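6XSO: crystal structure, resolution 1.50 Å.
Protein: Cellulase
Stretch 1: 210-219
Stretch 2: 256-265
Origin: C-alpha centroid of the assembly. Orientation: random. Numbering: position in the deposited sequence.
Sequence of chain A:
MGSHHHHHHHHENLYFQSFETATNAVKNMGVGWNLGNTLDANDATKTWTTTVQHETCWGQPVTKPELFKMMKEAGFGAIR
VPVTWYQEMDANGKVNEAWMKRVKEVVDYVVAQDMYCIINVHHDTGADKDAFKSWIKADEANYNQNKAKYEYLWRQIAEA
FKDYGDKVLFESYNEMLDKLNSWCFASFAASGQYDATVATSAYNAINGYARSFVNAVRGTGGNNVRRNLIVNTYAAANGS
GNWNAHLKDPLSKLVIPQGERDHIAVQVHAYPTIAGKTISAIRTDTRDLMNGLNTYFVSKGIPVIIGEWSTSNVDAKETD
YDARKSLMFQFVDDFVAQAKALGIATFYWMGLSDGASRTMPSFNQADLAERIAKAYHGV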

ATOM      1  N   ALA A 210     -10.406   2.311  -9.842  1.00 19.89           N
ATOM      2  CA  ALA A 210     -10.628   1.065  -9.107  1.00 21.33           C
ATOM      3  C   ALA A 210     -11.297   0.011  -9.988  1.00 23.58           C
ATOM      4  O   ALA A 210     -10.875  -1.153 -10.003  1.00 23.34           O
ATOM      5  CB  ALA A 210     -11.456   1.339  -7.848  1.00 22.67           C
ATOM      6  N   ARG A 211     -12.351   0.400 -10.722  1.00 23.18           N
ATOM      7  CA  ARG A 211     -13.022  -0.488 -11.665  1.00 25.67           C
ATOM      8  C   ARG A 211     -12.066  -0.960 -12.753  1.00 24.22           C
ATOM      9  O   ARG A 211     -12.027  -2.151 -13.103  1.00 25.47           O
ATOM     10  CB  ARG A 211     -14.149   0.267 -12.371  1.00 35.39           C
ATOM     11  CG  ARG A 211     -15.453   0.433 -11.654  1.00 48.99           C
ATOM     12  CD  ARG A 211     -16.567   0.754 -12.675  1.00 39.32           C
ATOM     13  NE  ARG A 211     -16.261   1.855 -13.604  1.00 38.25           N
ATOM     14  CZ  ARG A 211     -16.380   3.155 -13.313  1.00 32.16           C
ATOM     15  NH1 ARG A 211     -16.772   3.550 -12.113  1.00 30.14           N
ATOM     16  NH2 ARG A 211     -16.096   4.073 -14.229  1.00 39.73           N
ATOM     17  N   SER A 212     -11.312  -0.021 -13.324  1.00 22.78           N
ATOM     18  CA  SER A 212     -10.388  -0.356 -14.393  1.00 24.02           C
ATOM     19  C   SER A 212      -9.359  -1.372 -13.923  1.00 22.61           C
ATOM     20  O   SER A 212      -9.029  -2.301 -14.663  1.00 23.08           O
ATOM     21  CB  SER A 212      -9.690   0.907 -14.887  1.00 24.26           C
ATOM     22  OG  SER A 212     -10.479   1.610 -15.832  1.00 24.40           O
ATOM     23  N   PHE A 213      -8.833  -1.187 -12.706  1.00 21.77           N
ATOM     24  CA  PHE A 213      -7.862  -2.110 -12.120  1.00 21.68           C
ATOM     25  C   PHE A 213      -8.442  -3.502 -12.004  1.00 22.01           C
ATOM     26  O   PHE A 213      -7.851  -4.477 -12.482  1.00 22.39           O
ATOM     27  CB  PHE A 213      -7.475  -1.569 -10.747  1.00 21.01           C
ATOM     28  CG  PHE A 213      -6.842  -2.566  -9.812  1.00 21.04           C
ATOM     29  CD1 PHE A 213      -5.585  -3.089 -10.058  1.00 21.83           C
ATOM     30  CD2 PHE A 213      -7.494  -2.920  -8.641  1.00 21.81           C
ATOM     31  CE1 PHE A 213      -4.993  -3.975  -9.151  1.00 22.89           C
ATOM     32  CE2 PHE A 213      -6.920  -3.783  -7.728  1.00 21.93           C
ATOM     33  CZ  PHE A 213      -5.662  -4.310  -7.978  1.00 20.58           C
ATOM     34  N   VAL A 214      -9.610  -3.616 -11.368  1.00 24.38           N
ATOM     35  CA  VAL A 214     -10.198  -4.937 -11.166  1.00 24.00           C
ATOM     36  C   VAL A 214     -10.478  -5.593 -12.509  1.00 25.85           C
ATOM     37  O   VAL A 214     -10.138  -6.760 -12.733  1.00 26.10           O
ATOM     38  CB  VAL A 214     -11.455  -4.839 -10.288  1.00 26.65           C
ATOM     39  CG1 VAL A 214     -12.211  -6.145 -10.294  1.00 34.78           C
ATOM     40  CG2 VAL A 214     -11.060  -4.468  -8.852  1.00 24.73           C
ATOM     41  N   ASN A 215     -11.093  -4.846 -13.431  1.00 25.30           N
ATOM     42  CA  ASN A 215     -11.447  -5.423 -14.717  1.00 25.58           C
ATOM     43  C   ASN A 215     -10.212  -5.870 -15.487  1.00 25.82           C
ATOM     44  O   ASN A 215     -10.220  -6.932 -16.125  1.00 27.78           O
ATOM     45  CB  ASN A 215     -12.233  -4.405 -15.540  1.00 26.17           C
ATOM     46  CG  ASN A 215     -13.621  -4.132 -14.974  1.00 30.70           C
ATOM     47  OD1 ASN A 215     -14.133  -4.884 -14.144  1.00 29.85           O
ATOM     48  ND2 ASN A 215     -14.235  -3.037 -15.423  1.00 30.46           N
ATOM     49  N   ALA A 216      -9.143  -5.074 -15.448  1.00 25.62           N
ATOM     50  CA  ALA A 216      -7.937  -5.440 -16.183  1.00 23.72           C
ATOM     51  C   ALA A 216      -7.309  -6.690 -15.587  1.00 26.55           C
ATOM     52  O   ALA A 216      -6.886  -7.596 -16.314  1.00 27.26           O
ATOM     53  CB  ALA A 216      -6.940  -4.282 -16.153  1.00 29.43           C
ATOM     54  N   VAL A 217      -7.265  -6.767 -14.259  1.00 26.13           N
ATOM     55  CA  VAL A 217      -6.624  -7.905 -13.621  1.00 24.61           C
ATOM     56  C   VAL A 217      -7.450  -9.166 -13.835  1.00 26.06           C
ATOM     57  O   VAL A 217      -6.940 -10.195 -14.288  1.00 26.52           O
ATOM     58  CB  VAL A 217      -6.397  -7.629 -12.124  1.00 22.15           C
ATOM     59  CG1 VAL A 217      -5.939  -8.919 -11.434  1.00 24.94           C
ATOM     60  CG2 VAL A 217      -5.398  -6.521 -11.904  1.00 25.11           C
ATOM     61  N   ARG A 218      -8.743  -9.105 -13.511  1.00 27.64           N
ATOM     62  CA  ARG A 218      -9.567 -10.301 -13.615  1.00 27.23           C
ATOM     63  C   ARG A 218      -9.688 -10.762 -15.061  1.00 27.41           C
ATOM     64  O   ARG A 218      -9.840 -11.964 -15.317  1.00 30.40           O
ATOM     65  CB  ARG A 218     -10.939 -10.054 -13.009  1.00 31.65           C
ATOM     66  CG  ARG A 218     -10.876  -9.488 -11.597  1.00 39.23           C
ATOM     67  CD  ARG A 218     -11.225 -10.536 -10.598  1.00 28.24           C
ATOM     68  NE  ARG A 218     -11.325 -10.029  -9.241  1.00 25.67           N
ATOM     69  CZ  ARG A 218     -10.508 -10.408  -8.259  1.00 24.97           C
ATOM     70  NH1 ARG A 218      -9.525 -11.268  -8.505  1.00 25.20           N
ATOM     71  NH2 ARG A 218     -10.675  -9.923  -7.036  1.00 23.65           N
ATOM     72  N   GLY A 219      -9.600  -9.827 -16.013  1.00 28.23           N
ATOM     73  CA  GLY A 219      -9.709 -10.170 -17.423  1.00 29.10           C
ATOM     74  C   GLY A 219      -8.561 -10.993 -17.961  1.00 30.27           C
ATOM     75  O   GLY A 219      -8.692 -11.596 -19.035  1.00 32.06           O
TER
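Stretch 2, residues 256-265: IPQGERDHIA

Stretch 2 is a mostly irregular segment that crosses one side of a helix, held by a small apolar contact around Pro257 at one end and by a two-pronged salt bridge between Glu260 and Arg218 at the other. Stretch 1 is helical, with backbone hydrogen bonds such as Val214 N to Ala210 O (3.1 Å) and Arg218 N to Val214 O (2.8 Å). Ala210, Val214 and Arg218 are spaced four residues apart, so they fall on the same side of the helix, and all three direct their CA-to-CB bonds toward stretch 2. Pro257 lies by Ala210 and Val214, Glu260 and His263 by Arg218, and Ile264 comes back to Val214. The loop crosses the helix steeply, and together the two segments bury 339 Å².

The backbones come closest at Arg211 and Pro257, whose CA atoms are 5.1 Å apart. The small side chain of Ala210 suits so close an approach: its CB is 4.1 Å from Pro257 CG, and its carbonyl O is 3.6 Å from the same CG. Val214 continues the apolar patch, its CG2 lying 4.0 Å from Pro257 CG and 4.5 Å from Ile264 CD1. The compact proline ring packs against these groups without leaving a polar atom of its side chain unpaired.

From Pro257 to Glu260 the chain makes a type II beta turn, closed by a hydrogen bond from Glu260 N to Pro257 O (3.2 Å). Gly259 has phi/psi of 94/-13°, where a CB would be jammed against the carbonyl O of Gln258; glycine fits this position for that reason. Beside the turn, a water donates hydrogen bonds to Asn215 OD1 (2.9 Å) and Gln258 O (3.0 Å), bridging residues whose side chains do not touch the opposing stretch.

At the end of the turn, Glu260 directs its CA-to-CB bond toward the helix, with chi1 and chi2 both m, and its carboxylate meets the guanidinium of Arg218 edge-on. Arg218 NE donates to Glu260 OE2 (2.9 Å, 173°) and Arg218 NH2 to Glu260 OE1 (2.8 Å, 177°). These nearly linear bonds combine charge attraction with well-matched geometry. Glu260 OE2 also lies 3.0 Å from Val214 CG1, so the carboxylate borders the apolar patch. Arg218 NH2 reaches further, making a weak hydrogen bond to His263 O (3.1 Å, 124°), just before the strand that begins at Ile264. A long arginine suits this place because it can serve both a carboxylate and a backbone carbonyl.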

ATOM      1  N   ILE A 256     -17.080   0.110  -4.296  1.00 24.09           N
ATOM      2  CA  ILE A 256     -16.438  -1.176  -4.572  1.00 27.27           C
ATOM      3  C   ILE A 256     -16.837  -1.631  -5.972  1.00 25.10           C
ATOM      4  O   ILE A 256     -18.039  -1.686  -6.278  1.00 25.02           O
ATOM      5  CB  ILE A 256     -16.866  -2.211  -3.530  1.00 25.94           C
ATOM      6  CG1 ILE A 256     -16.512  -1.765  -2.106  1.00 25.13           C
ATOM      7  CG2 ILE A 256     -16.224  -3.554  -3.865  1.00 26.19           C
ATOM      8  CD1 ILE A 256     -15.047  -1.489  -1.882  1.00 28.42           C
ATOM      9  N   PRO A 257     -15.891  -1.983  -6.845  1.00 23.83           N
ATOM     10  CA  PRO A 257     -16.270  -2.319  -8.219  1.00 26.69           C
ATOM     11  C   PRO A 257     -17.259  -3.467  -8.304  1.00 26.36           C
ATOM     12  O   PRO A 257     -17.246  -4.406  -7.502  1.00 26.47           O
ATOM     13  CB  PRO A 257     -14.938  -2.683  -8.878  1.00 25.78           C
ATOM     14  CG  PRO A 257     -13.951  -1.840  -8.167  1.00 23.44           C
ATOM     15  CD  PRO A 257     -14.434  -1.791  -6.719  1.00 23.04           C
ATOM     16  N   GLN A 258     -18.122  -3.373  -9.308  1.00 30.50           N
ATOM     17  CA  GLN A 258     -19.113  -4.404  -9.555  1.00 31.80           C
ATOM     18  C   GLN A 258     -18.440  -5.756  -9.715  1.00 32.34           C
ATOM     19  O   GLN A 258     -17.385  -5.881 -10.346  1.00 33.00           O
ATOM     20  CB  GLN A 258     -19.897  -4.067 -10.826  1.00 40.51           C
ATOM     21  CG  GLN A 258     -21.039  -5.018 -11.116  1.00 46.42           C
ATOM     22  CD  GLN A 258     -21.874  -4.582 -12.310  1.00 77.79           C
ATOM     23  OE1 GLN A 258     -21.442  -4.688 -13.460  1.00 76.79           O
ATOM     24  NE2 GLN A 258     -23.075  -4.081 -12.042  1.00 79.55           N
ATOM     25  N   GLY A 259     -19.068  -6.773  -9.136  1.00 33.28           N
ATOM     26  CA  GLY A 259     -18.593  -8.123  -9.238  1.00 34.36           C
ATOM     27  C   GLY A 259     -17.699  -8.557  -8.107  1.00 32.33           C
ATOM     28  O   GLY A 259     -17.432  -9.761  -7.974  1.00 31.01           O
ATOM     29  N   GLU A 260     -17.222  -7.622  -7.287  1.00 28.61           N
ATOM     30  CA  GLU A 260     -16.299  -7.949  -6.209  1.00 24.82           C
ATOM     31  C   GLU A 260     -17.071  -8.236  -4.930  1.00 28.96           C
ATOM     32  O   GLU A 260     -18.091  -7.599  -4.648  1.00 30.75           O
ATOM     33  CB  GLU A 260     -15.318  -6.795  -6.003  1.00 25.39           C
ATOM     34  CG  GLU A 260     -14.410  -6.566  -7.203  1.00 28.41           C
ATOM     35  CD  GLU A 260     -13.516  -7.760  -7.480  1.00 30.39           C
ATOM     36  OE1 GLU A 260     -12.823  -8.174  -6.527  1.00 26.63           O
ATOM     37  OE2 GLU A 260     -13.519  -8.284  -8.625  1.00 30.20           O
ATOM     38  N   ARG A 261     -16.593  -9.228  -4.175  1.00 27.08           N
ATOM     39  CA  ARG A 261     -17.204  -9.561  -2.892  1.00 25.04           C
ATOM     40  C   ARG A 261     -16.213 -10.249  -1.956  1.00 25.11           C
ATOM     41  O   ARG A 261     -15.945  -9.753  -0.857  1.00 26.36           O
ATOM     42  CB  ARG A 261     -18.460 -10.422  -3.065  1.00 27.97           C
ATOM     43  CG  ARG A 261     -19.240 -10.584  -1.765  1.00 33.08           C
ATOM     44  CD  ARG A 261     -20.455 -11.477  -1.931  1.00 42.89           C
ATOM     45  NE  ARG A 261     -20.148 -12.886  -1.713  1.00 46.76           N
ATOM     46  CZ  ARG A 261     -20.253 -13.838  -2.639  1.00 60.76           C
ATOM     47  NH1 ARG A 261     -20.665 -13.553  -3.867  1.00 71.47           N
ATOM     48  NH2 ARG A 261     -19.951 -15.089  -2.325  1.00 58.51           N
ATOM     49  N   ASP A 262     -15.674 -11.399  -2.365  1.00 25.49           N
ATOM     50  CA  ASP A 262     -14.879 -12.227  -1.471  1.00 24.84           C
ATOM     51  C   ASP A 262     -13.383 -12.082  -1.669  1.00 25.59           C
ATOM     52  O   ASP A 262     -12.621 -12.635  -0.876  1.00 25.12           O
ATOM     53  CB  ASP A 262     -15.250 -13.698  -1.622  1.00 25.23           C
ATOM     54  CG  ASP A 262     -16.653 -13.978  -1.213  1.00 33.60           C
ATOM     55  OD1 ASP A 262     -17.173 -13.261  -0.345  1.00 31.16           O
ATOM     56  OD2 ASP A 262     -17.228 -14.931  -1.760  1.00 37.88           O
ATOM     57  N   HIS A 263     -12.941 -11.336  -2.676  1.00 23.61           N
ATOM     58  CA  HIS A 263     -11.527 -11.233  -3.006  1.00 24.22           C
ATOM     59  C   HIS A 263     -11.116  -9.789  -3.206  1.00 25.36           C
ATOM     60  O   HIS A 263     -10.258  -9.481  -4.035  1.00 22.76           O
ATOM     61  CB  HIS A 263     -11.170 -12.091  -4.219  1.00 25.46           C
ATOM     62  CG  HIS A 263     -11.349 -13.552  -3.984  1.00 23.63           C
ATOM     63  ND1 HIS A 263     -10.601 -14.251  -3.063  1.00 23.89           N
ATOM     64  CD2 HIS A 263     -12.191 -14.451  -4.548  1.00 24.94           C
ATOM     65  CE1 HIS A 263     -10.976 -15.518  -3.063  1.00 25.52           C
ATOM     66  NE2 HIS A 263     -11.943 -15.663  -3.957  1.00 26.98           N
ATOM     67  N   ILE A 264     -11.676  -8.894  -2.388  1.00 22.11           N
ATOM     68  CA  ILE A 264     -11.416  -7.459  -2.456  1.00 23.05           C
ATOM     69  C   ILE A 264     -11.208  -6.907  -1.048  1.00 20.40           C
ATOM     70  O   ILE A 264     -11.909  -7.287  -0.103  1.00 21.77           O
ATOM     71  CB  ILE A 264     -12.574  -6.746  -3.190  1.00 25.74           C
ATOM     72  CG1 ILE A 264     -12.217  -5.290  -3.472  1.00 26.86           C
ATOM     73  CG2 ILE A 264     -13.876  -6.814  -2.371  1.00 27.10           C
ATOM     74  CD1 ILE A 264     -11.097  -5.128  -4.448  1.00 30.23           C
ATOM     75  N   ALA A 265     -10.226  -6.016  -0.921  1.00 21.75           N
ATOM     76  CA  ALA A 265      -9.953  -5.303   0.312  1.00 20.70           C
ATOM     77  C   ALA A 265      -9.774  -3.823   0.004  1.00 22.52           C
ATOM     78  O   ALA A 265      -9.483  -3.436  -1.132  1.00 21.20           O
ATOM     79  CB  ALA A 265      -8.679  -5.821   0.982  1.00 20.53           C
TER
HETATM   80  O   HOH W   1     -15.947  -3.923 -12.130  1.00 37.04           O